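Probable TonB-dependent siderophore receptor PiuA (Acinetobacter baumannii, PDB 5FP1) probably binds iron-chelating siderophores at the bacterial outer membrane, perhaps ferric enterobactin, and takes part in the first, TonB-dependent step of iron uptake. Local coordinates at residues N656-P661 with Y697-A702; I554-Y559 with G605-Q610. One frame throughout, in Å; residues are numbered along the deposited sequence.

Contact 1: N656-P661 with Y697-A702; sequences NTKWVP and YASHYA. With PO4 (phosphate ion), chain B.
Lys658 reaches from just before the outer end of a barrel strand to Ser699, in a tight turn of the last extracellular loop of this TonB-dependent receptor. The turn joins the short strands 693-696 and 701-704. Within it, Tyr701 N bonds back to Ser699 O, making a classic gamma-turn centred on His700, whose phi is 79°.

The Lys658 chain runs out fully extended beyond CG, which carries its ammonium across to the other segment. NZ donates to Ser699 OG over 3.0 Å and gives its other hydrogens to two waters. Water 1, 2.9 Å from NZ, also accepts from His700 N at 3.0 Å. Water 2, 2.7 Å from NZ, in turn donates to Ala698 O. Three acceptors thus grip the ammonium, and through the waters it ties together side-chain and main-chain groups of the turn. Lysine suits the place because its long chain ends in three N-H donors, here all used.

Two residues on, inside the strand, the character changes from polar to apolar. Val660 CG1 meets Ala702 CB at 3.5 Å, and both side chains also touch Phe693. Both residues are buried and point toward each other, and a branched valine with a small alanine fills the 7.4 Å between Val660 CA and Ala702 CA.

Ser699 has OG anti to its own backbone N (chi1 -162°), and this turns the hydroxyl over the imidazole of His700, 3.4 Å above the ring plane and displaced toward the rim. The ring is also held by both nitrogens: ND1 is hydrogen-bonded to Ser307 OG, while at the far edge NE2 donates in plane to O3 of a phosphate ion, probably from the crystallisation liquor, at 2.9 Å and with an N-H...O angle of 163°.

Contact 2: I554-Y559 with G605-Q610; sequences IDPTTY and GKCTDQ
The turn between strands 536-555 and 558-575 packs beside strand 606-609 without backbone pairing, Asp555 CA standing 6.2 Å from Cys607 CA and Pro556 CA 5.5 Å from Gly605 CA. Pro556 carries the contact: Cys607 SG sits over one face of its ring, 3.4 Å from Pro556 CD, while the CG corner of the ring points to Gly605 O, 3.4 Å away. The flat apolar ring offers a face of CH groups and a tertiary nitrogen on which the apolar disulfide sulfur can rest. Cys607 SG is placed beside its own backbone N (chi1 -62°) and projects toward the corner while bonded to Cys602, so the proline packs on one sulfur of a disulfide. Gly605 sits where the chain turns into strand 606-609, with a positive phi of 83° that glycine adopts easily.

The corner is braced from within by Asp555. Its OD1 takes Thr557 N over 2.8 Å, nearly along the C-O axis, and Thr558 OG1 over 2.7 Å, on the syn side and 31° out of the carboxylate plane. The first bond defines an Asx turn that carries the chain round Pro556; overlapping it at Asp555, a classic beta bulge sets Ile554 and Asp555 against Thr558, the bond from Asp555 N being weak. Together they make a bulged hairpin end, laid against a disulfide-closed beta-hairpin of the next extracellular loop of the TonB-dependent barrel.

In the fold
Both segments of contact 2 precede those of contact 1 in sequence, and the two contacts lie in the beta-barrel domain, on one flank of the barrel's outer end. Their centres are 22 Å apart and their nearest atoms about 8 Å, so they do not touch. Each involves antiparallel barrel strands: 536-555 and 558-575 in contact 2, 659-673 in contact 1. The partner in each case is a short hairpin belonging to an extracellular loop, 600-603 with 606-609 or 693-696 with 701-704; between these hairpins in sequence comes one further extracellular loop, which ends at Lys658. Both contacts lie at the extracellular mouth, through which siderophores presumably enter.

Contact 1: N656-P661 with Y697-A702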
loop_
_atom_site.group_PDB
_atom_site.type_symbol
_atom_site.label_atom_id
_atom_site.label_comp_id
_atom_site.label_asym_id
_atom_site.label_seq_id
_atom_site.Cartn_x
_atom_site.Cartn_y
_atom_site.Cartn_z
ATOM N N ASN A 656 21.865 -5.185 -8.241
ATOM C CA ASN A 656 21.785 -3.892 -8.901
ATOM C C ASN A 656 22.140 -4.031 -10.409
ATOM O O ASN A 656 22.906 -3.233 -10.943
ATOM C CB ASN A 656 22.711 -2.813 -8.289
ATOM C CG ASN A 656 22.280 -2.283 -6.899
ATOM O OD1 ASN A 656 22.937 -1.384 -6.374
ATOM N ND2 ASN A 656 21.229 -2.827 -6.303
ATOM N N THR A 657 21.586 -5.037 -11.074
ATOM C CA THR A 657 21.776 -5.242 -12.517
ATOM C C THR A 657 20.484 -5.119 -13.328
ATOM O O THR A 657 20.512 -5.124 -14.558
ATOM C CB THR A 657 22.334 -6.650 -12.794
ATOM O OG1 THR A 657 21.426 -7.653 -12.322
ATOM C CG2 THR A 657 23.669 -6.848 -12.110
ATOM N N LYS A 658 19.358 -5.029 -12.624
ATOM C CA LYS A 658 18.014 -4.924 -13.220
ATOM C C LYS A 658 17.331 -3.706 -12.643
ATOM O O LYS A 658 17.246 -3.536 -11.413
ATOM C CB LYS A 658 17.230 -6.194 -12.916
ATOM C CG LYS A 658 17.969 -7.433 -13.407
ATOM C CD LYS A 658 17.314 -8.758 -13.050
ATOM C CE LYS A 658 18.267 -9.906 -13.321
ATOM N NZ LYS A 658 17.716 -11.233 -12.930
ATOM N N TRP A 659 16.869 -2.821 -13.516
ATOM C CA TRP A 659 16.346 -1.551 -13.071
ATOM C C TRP A 659 15.391 -0.904 -14.063
ATOM O O TRP A 659 15.256 -1.347 -15.216
ATOM C CB TRP A 659 17.497 -0.599 -12.752
ATOM C CG TRP A 659 18.147 0.030 -13.903
ATOM C CD1 TRP A 659 17.826 1.238 -14.499
ATOM C CD2 TRP A 659 19.264 -0.470 -14.598
ATOM N NE1 TRP A 659 18.675 1.491 -15.528
ATOM C CE2 TRP A 659 19.575 0.461 -15.615
ATOM C CE3 TRP A 659 20.055 -1.601 -14.448
ATOM C CZ2 TRP A 659 20.642 0.282 -16.487
ATOM C CZ3 TRP A 659 21.119 -1.785 -15.330
ATOM C CH2 TRP A 659 21.396 -0.848 -16.334
ATOM N N VAL A 660 14.692 0.120 -13.593
ATOM C CA VAL A 660 13.874 0.940 -14.458
ATOM C C VAL A 660 14.393 2.362 -14.324
ATOM O O VAL A 660 14.841 2.767 -13.229
ATOM C CB VAL A 660 12.373 0.842 -14.125
ATOM C CG1 VAL A 660 11.886 -0.584 -14.332
ATOM C CG2 VAL A 660 12.083 1.320 -12.702
ATOM N N PRO A 661 14.342 3.130 -15.424
ATOM C CA PRO A 661 14.974 4.454 -15.406
ATOM C C PRO A 661 14.166 5.518 -14.695
ATOM O O PRO A 661 12.968 5.338 -14.424
ATOM C CB PRO A 661 15.123 4.810 -16.898
ATOM C CG PRO A 661 14.147 3.943 -17.607
ATOM C CD PRO A 661 14.003 2.689 -16.787
ATOM N N TYR A 697 10.388 -5.810 -10.531
ATOM C CA TYR A 697 10.534 -7.051 -9.785
ATOM C C TYR A 697 12.002 -7.448 -9.672
ATOM O O TYR A 697 12.834 -7.037 -10.493
ATOM C CB TYR A 697 9.657 -8.191 -10.350
ATOM C CG TYR A 697 9.558 -9.297 -9.338
ATOM C CD1 TYR A 697 8.934 -9.074 -8.112
ATOM C CD2 TYR A 697 10.173 -10.535 -9.546
ATOM C CE1 TYR A 697 8.897 -10.059 -7.139
ATOM C CE2 TYR A 697 10.129 -11.526 -8.583
ATOM C CZ TYR A 697 9.494 -11.276 -7.383
ATOM O OH TYR A 697 9.438 -12.233 -6.407
ATOM N N ALA A 698 12.321 -8.251 -8.657
ATOM C CA ALA A 698 13.715 -8.688 -8.393
ATOM C C ALA A 698 14.321 -9.444 -9.565
ATOM O O ALA A 698 15.538 -9.453 -9.759
ATOM C CB ALA A 698 13.778 -9.536 -7.106
ATOM N N SER A 699 13.468 -10.096 -10.339
ATOM C CA SER A 699 13.894 -10.728 -11.573
ATOM C C SER A 699 12.794 -10.632 -12.640
ATOM O O SER A 699 11.663 -10.243 -12.360
ATOM C CB SER A 699 14.295 -12.181 -11.309
ATOM O OG SER A 699 15.082 -12.636 -12.388
ATOM N N HIS A 700 13.153 -10.948 -13.866
ATOM C CA HIS A 700 12.200 -11.194 -14.946
ATOM C C HIS A 700 11.561 -9.983 -15.643
ATOM O O HIS A 700 11.593 -9.901 -16.879
ATOM C CB HIS A 700 11.104 -12.159 -14.503
ATOM C CG HIS A 700 11.610 -13.358 -13.766
ATOM N ND1 HIS A 700 12.606 -14.176 -14.259
ATOM C CD2 HIS A 700 11.237 -13.894 -12.576
ATOM C CE1 HIS A 700 12.833 -15.154 -13.402
ATOM N NE2 HIS A 700 12.016 -15.007 -12.372
ATOM N N TYR A 701 10.939 -9.080 -14.892
ATOM C CA TYR A 701 10.122 -8.045 -15.510
ATOM C C TYR A 701 9.909 -6.830 -14.647
ATOM O O TYR A 701 10.151 -6.830 -13.423
ATOM C CB TYR A 701 8.754 -8.612 -15.921
ATOM C CG TYR A 701 7.787 -8.725 -14.769
ATOM C CD1 TYR A 701 7.802 -9.824 -13.915
ATOM C CD2 TYR A 701 6.868 -7.717 -14.518
ATOM C CE1 TYR A 701 6.944 -9.896 -12.815
ATOM C CE2 TYR A 701 5.976 -7.807 -13.476
ATOM C CZ TYR A 701 6.008 -8.894 -12.620
ATOM O OH TYR A 701 5.100 -8.933 -11.568
ATOM N N ALA A 702 9.461 -5.777 -15.315
ATOM C CA ALA A 702 8.982 -4.564 -14.676
ATOM C C ALA A 702 7.594 -4.220 -15.180
ATOM O O ALA A 702 7.201 -4.609 -16.279
ATOM C CB ALA A 702 9.911 -3.421 -14.954
HETATM P P PO4 B . 10.978 -18.074 -11.263
HETATM O O1 PO4 B . 11.682 -18.522 -12.526
HETATM O O2 PO4 B . 9.758 -17.280 -11.678
HETATM O O3 PO4 B . 11.899 -17.200 -10.412
HETATM O O4 PO4 B . 10.547 -19.289 -10.459
HETATM O O HOH W 1 15.813 -11.522 -15.154
HETATM O O HOH W 2 17.520 -11.153 -10.250
#

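Contact 2: I554-Y559 with G605-Q610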
loop_
_atom_site.group_PDB
_atom_site.type_symbol
_atom_site.label_atom_id
_atom_site.label_comp_id
_atom_site.label_asym_id
_atom_site.label_seq_id
_atom_site.Cartn_x
_atom_site.Cartn_y
_atom_site.Cartn_z
ATOM N N ILE A 554 21.430 -18.722 4.694
ATOM C CA ILE A 554 22.823 -19.180 4.769
ATOM C C ILE A 554 23.122 -20.331 3.796
ATOM O O ILE A 554 24.196 -20.385 3.218
ATOM C CB ILE A 554 23.139 -19.713 6.176
ATOM C CG1 ILE A 554 22.922 -18.621 7.217
ATOM C CG2 ILE A 554 24.565 -20.235 6.240
ATOM C CD1 ILE A 554 23.513 -17.289 6.814
ATOM N N ASP A 555 22.184 -21.262 3.634
ATOM C CA ASP A 555 22.308 -22.321 2.646
ATOM C C ASP A 555 20.903 -22.754 2.333
ATOM O O ASP A 555 19.964 -22.135 2.800
ATOM C CB ASP A 555 23.177 -23.470 3.151
ATOM C CG ASP A 555 22.536 -24.224 4.311
ATOM O OD1 ASP A 555 21.286 -24.327 4.375
ATOM O OD2 ASP A 555 23.293 -24.728 5.156
ATOM N N PRO A 556 20.734 -23.791 1.513
ATOM C CA PRO A 556 19.368 -23.971 1.013
ATOM C C PRO A 556 18.315 -24.251 2.077
ATOM O O PRO A 556 17.113 -24.092 1.807
ATOM C CB PRO A 556 19.501 -25.161 0.055
ATOM C CG PRO A 556 20.924 -25.083 -0.415
ATOM C CD PRO A 556 21.718 -24.602 0.773
ATOM N N THR A 557 18.739 -24.691 3.260
ATOM C CA THR A 557 17.794 -25.057 4.313
ATOM C C THR A 557 18.252 -24.511 5.663
ATOM O O THR A 557 17.921 -25.077 6.712
ATOM C CB THR A 557 17.564 -26.600 4.454
ATOM O OG1 THR A 557 18.809 -27.281 4.579
ATOM C CG2 THR A 557 16.799 -27.190 3.309
ATOM N N THR A 558 18.932 -23.367 5.649
ATOM C CA THR A 558 19.356 -22.704 6.880
ATOM C C THR A 558 19.196 -21.159 6.803
ATOM O O THR A 558 19.617 -20.537 5.822
ATOM C CB THR A 558 20.833 -23.003 7.159
ATOM O OG1 THR A 558 21.073 -24.425 7.032
ATOM C CG2 THR A 558 21.247 -22.509 8.547
ATOM N N TYR A 559 18.624 -20.563 7.849
ATOM C CA TYR A 559 18.461 -19.107 7.960
ATOM C C TYR A 559 19.095 -18.575 9.217
ATOM O O TYR A 559 19.298 -19.312 10.166
ATOM C CB TYR A 559 16.965 -18.741 7.989
ATOM C CG TYR A 559 16.233 -19.073 6.738
ATOM C CD1 TYR A 559 15.804 -20.384 6.481
ATOM C CD2 TYR A 559 15.950 -18.097 5.795
ATOM C CE1 TYR A 559 15.128 -20.683 5.337
ATOM C CE2 TYR A 559 15.275 -18.400 4.636
ATOM C CZ TYR A 559 14.860 -19.690 4.425
ATOM O OH TYR A 559 14.183 -19.999 3.300
ATOM N N GLY A 605 18.320 -25.776 -4.638
ATOM C CA GLY A 605 19.446 -26.398 -3.943
ATOM C C GLY A 605 20.801 -25.725 -4.115
ATOM O O GLY A 605 21.792 -26.168 -3.534
ATOM N N LYS A 606 20.868 -24.657 -4.904
ATOM C CA LYS A 606 22.143 -23.987 -5.145
ATOM C C LYS A 606 22.084 -22.541 -4.655
ATOM O O LYS A 606 21.150 -21.819 -4.983
ATOM C CB LYS A 606 22.477 -24.014 -6.634
ATOM C CG LYS A 606 23.865 -23.494 -6.970
ATOM C CD LYS A 606 24.100 -23.475 -8.475
ATOM C CE LYS A 606 25.582 -23.499 -8.831
ATOM N NZ LYS A 606 26.309 -22.287 -8.359
ATOM N N CYS A 607 23.091 -22.137 -3.887
ATOM C CA CYS A 607 23.140 -20.797 -3.312
ATOM C C CYS A 607 24.245 -19.950 -3.926
ATOM O O CYS A 607 25.366 -20.420 -4.113
ATOM C CB CYS A 607 23.336 -20.871 -1.795
ATOM S SG CYS A 607 21.984 -21.720 -0.932
ATOM N N THR A 608 23.923 -18.695 -4.223
ATOM C CA THR A 608 24.917 -17.737 -4.691
ATOM C C THR A 608 25.170 -16.758 -3.566
ATOM O O THR A 608 24.224 -16.190 -3.006
ATOM C CB THR A 608 24.399 -16.968 -5.910
ATOM O OG1 THR A 608 23.253 -16.212 -5.522
ATOM C CG2 THR A 608 23.994 -17.916 -7.022
ATOM N N ASP A 609 26.431 -16.583 -3.206
ATOM C CA ASP A 609 26.798 -15.668 -2.143
ATOM C C ASP A 609 26.605 -14.211 -2.584
ATOM O O ASP A 609 27.032 -13.818 -3.665
ATOM C CB ASP A 609 28.241 -15.894 -1.732
ATOM C CG ASP A 609 28.662 -14.999 -0.575
ATOM O OD1 ASP A 609 27.794 -14.375 0.069
ATOM O OD2 ASP A 609 29.863 -14.922 -0.310
ATOM N N GLN A 610 25.928 -13.420 -1.762
ATOM C CA GLN A 610 25.636 -12.036 -2.120
ATOM C C GLN A 610 26.491 -11.049 -1.339
ATOM O O GLN A 610 26.261 -9.838 -1.414
ATOM C CB GLN A 610 24.141 -11.730 -1.911
ATOM C CG GLN A 610 23.240 -12.512 -2.840
ATOM C CD GLN A 610 21.762 -12.174 -2.698
ATOM O OE1 GLN A 610 21.203 -12.147 -1.595
ATOM N NE2 GLN A 610 21.126 -11.927 -3.823
#